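Local coordinates for putative uncharacterized protein (Chaetomium thermophilum, PDB 5IJP), which binds inositol hexakisphosphate as the SPX domain of Vtc4 and probably acts as an inositol polyphosphate sensor in phosphate homeostasis, at residues A[13-18]-A[74-79]. Residues are numbered along the deposited sequence; the frame is centred on the assembly and turned at random.
Sequences REYQWH and QVKAME
The loop that joins the two short N-terminal helices of the SPX domain, 3-9 and 22-30, rests here on the long helix 52-97. Tyr15 and Glu14 meet Lys76 of that helix. Lys76 runs across the end of the Tyr15 ring at about a right angle. Its CG lies 3.9 Å from Tyr15 CE1, and its NZ gives a weak hydrogen bond of 3.4 Å to Tyr15 OH. The lysine chain leaves with CG anti to the backbone N (chi1 -160°) and bends at chi2, chi3 and chi4, so that it passes the phenol oxygen and NZ turns back toward it. Glu14 packs on its own neighbour: its CG sits 3.8 Å above the centre of the Tyr15 ring. Glu14 OE2 touches Lys76 CD at 3.8 Å and makes a salt bridge with Lys72. Glu14 OE1 and Lys76 NZ stay 4.6 Å apart, too far for a salt bridge. An alanine in place of Lys76 would probably leave Tyr15 OH without this weak donor and take away the methylene groups that lie against CE1, CZ and OH. Tyr15 also stacks with Phe133 and touches Leu130, both on helix 110-151. The tyrosine thus wedges between the two long helices, and the contact ties the N-terminal helical hairpin to the helical bundle of the SPX fold.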
loop_
_atom_site.group_PDB
_atom_site.type_symbol
_atom_site.label_atom_id
_atom_site.label_comp_id
_atom_site.label_asym_id
_atom_site.label_seq_id
_atom_site.Cartn_x
_atom_site.Cartn_y
_atom_site.Cartn_z
ATOM N N ARG A 13 9.151 -0.905 9.997
ATOM C CA ARG A 13 9.564 0.372 10.602
ATOM C C ARG A 13 9.626 1.538 9.596
ATOM O O ARG A 13 9.457 2.693 9.990
ATOM C CB ARG A 13 10.899 0.220 11.349
ATOM C CG ARG A 13 10.827 -0.668 12.589
ATOM C CD ARG A 13 10.843 0.131 13.877
ATOM N NE ARG A 13 10.985 -0.737 15.048
ATOM C CZ ARG A 13 9.971 -1.201 15.771
ATOM N NH1 ARG A 13 8.721 -0.883 15.457
ATOM N NH2 ARG A 13 10.198 -1.984 16.817
ATOM N N GLU A 14 9.847 1.220 8.304
ATOM C CA GLU A 14 9.899 2.158 7.179
ATOM C C GLU A 14 8.517 2.804 6.940
ATOM O O GLU A 14 8.444 4.001 6.649
ATOM C CB GLU A 14 10.413 1.421 5.918
ATOM C CG GLU A 14 10.248 2.139 4.582
ATOM C CD GLU A 14 11.020 3.433 4.405
ATOM O OE1 GLU A 14 12.270 3.400 4.476
ATOM O OE2 GLU A 14 10.374 4.475 4.150
ATOM N N TYR A 15 7.434 2.011 7.079
ATOM C CA TYR A 15 6.049 2.454 6.870
ATOM C C TYR A 15 5.238 2.548 8.185
ATOM O O TYR A 15 4.054 2.878 8.136
ATOM C CB TYR A 15 5.327 1.513 5.877
ATOM C CG TYR A 15 6.092 1.185 4.611
ATOM C CD1 TYR A 15 5.977 1.983 3.476
ATOM C CD2 TYR A 15 6.879 0.040 4.526
ATOM C CE1 TYR A 15 6.663 1.674 2.301
ATOM C CE2 TYR A 15 7.572 -0.278 3.359
ATOM C CZ TYR A 15 7.460 0.541 2.248
ATOM O OH TYR A 15 8.137 0.226 1.095
ATOM N N GLN A 16 5.887 2.271 9.343
ATOM C CA GLN A 16 5.356 2.218 10.719
ATOM C C GLN A 16 4.185 3.175 11.045
ATOM O O GLN A 16 3.181 2.721 11.598
ATOM C CB GLN A 16 6.491 2.426 11.740
ATOM C CG GLN A 16 6.219 1.787 13.108
ATOM C CD GLN A 16 7.238 2.130 14.177
ATOM O OE1 GLN A 16 8.324 2.664 13.914
ATOM N NE2 GLN A 16 6.911 1.807 15.419
ATOM N N TRP A 17 4.320 4.477 10.731
ATOM C CA TRP A 17 3.302 5.495 11.033
ATOM C C TRP A 17 2.299 5.756 9.892
ATOM O O TRP A 17 1.529 6.717 9.973
ATOM C CB TRP A 17 3.982 6.815 11.443
ATOM C CG TRP A 17 4.785 6.738 12.706
ATOM C CD1 TRP A 17 6.118 6.468 12.813
ATOM C CD2 TRP A 17 4.316 6.986 14.037
ATOM N NE1 TRP A 17 6.505 6.516 14.132
ATOM C CE2 TRP A 17 5.419 6.831 14.906
ATOM C CE3 TRP A 17 3.064 7.317 14.585
ATOM C CZ2 TRP A 17 5.308 6.993 16.293
ATOM C CZ3 TRP A 17 2.956 7.479 15.958
ATOM C CH2 TRP A 17 4.067 7.318 16.796
ATOM N N HIS A 18 2.291 4.906 8.848
ATOM C CA HIS A 18 1.427 5.108 7.682
ATOM C C HIS A 18 0.453 3.951 7.375
ATOM O O HIS A 18 -0.245 4.005 6.358
ATOM C CB HIS A 18 2.282 5.446 6.454
ATOM C CG HIS A 18 3.154 6.643 6.663
ATOM N ND1 HIS A 18 4.422 6.524 7.204
ATOM C CD2 HIS A 18 2.896 7.952 6.439
ATOM C CE1 HIS A 18 4.902 7.754 7.269
ATOM N NE2 HIS A 18 4.019 8.648 6.820
ATOM N N GLN A 74 3.001 6.794 -2.740
ATOM C CA GLN A 74 3.538 7.685 -3.765
ATOM C C GLN A 74 5.026 7.977 -3.559
ATOM O O GLN A 74 5.803 7.807 -4.499
ATOM C CB GLN A 74 2.727 8.993 -3.823
ATOM C CG GLN A 74 3.132 9.921 -4.963
ATOM C CD GLN A 74 2.182 11.072 -5.121
ATOM O OE1 GLN A 74 1.032 10.905 -5.538
ATOM N NE2 GLN A 74 2.650 12.269 -4.810
ATOM N N VAL A 75 5.408 8.438 -2.346
ATOM C CA VAL A 75 6.783 8.799 -1.968
ATOM C C VAL A 75 7.754 7.633 -2.205
ATOM O O VAL A 75 8.783 7.827 -2.853
ATOM C CB VAL A 75 6.877 9.374 -0.519
ATOM C CG1 VAL A 75 8.313 9.745 -0.150
ATOM C CG2 VAL A 75 5.959 10.581 -0.338
ATOM N N LYS A 76 7.404 6.427 -1.716
ATOM C CA LYS A 76 8.233 5.230 -1.844
ATOM C C LYS A 76 8.387 4.743 -3.292
ATOM O O LYS A 76 9.513 4.456 -3.701
ATOM C CB LYS A 76 7.733 4.106 -0.920
ATOM C CG LYS A 76 8.784 3.035 -0.624
ATOM C CD LYS A 76 9.733 3.422 0.520
ATOM C CE LYS A 76 11.135 2.890 0.319
ATOM N NZ LYS A 76 11.213 1.412 0.471
ATOM N N ALA A 77 7.278 4.669 -4.063
ATOM C CA ALA A 77 7.287 4.224 -5.465
ATOM C C ALA A 77 8.107 5.145 -6.367
ATOM O O ALA A 77 8.831 4.655 -7.237
ATOM C CB ALA A 77 5.869 4.104 -5.993
ATOM N N MET A 78 8.001 6.470 -6.151
ATOM C CA MET A 78 8.732 7.486 -6.908
ATOM C C MET A 78 10.224 7.448 -6.600
ATOM O O MET A 78 11.034 7.693 -7.496
ATOM C CB MET A 78 8.152 8.874 -6.650
ATOM C CG MET A 78 6.993 9.208 -7.563
ATOM S SD MET A 78 6.090 10.701 -7.084
ATOM C CE MET A 78 7.391 11.900 -7.128
ATOM N N GLU A 79 10.584 7.120 -5.340
ATOM C CA GLU A 79 11.971 6.969 -4.893
ATOM C C GLU A 79 12.572 5.722 -5.543
ATOM O O GLU A 79 13.741 5.743 -5.926
ATOM C CB GLU A 79 12.050 6.875 -3.362
ATOM C CG GLU A 79 12.085 8.232 -2.676
ATOM C CD GLU A 79 11.786 8.259 -1.187
ATOM O OE1 GLU A 79 11.383 7.213 -0.627
ATOM O OE2 GLU A 79 11.933 9.345 -0.582
#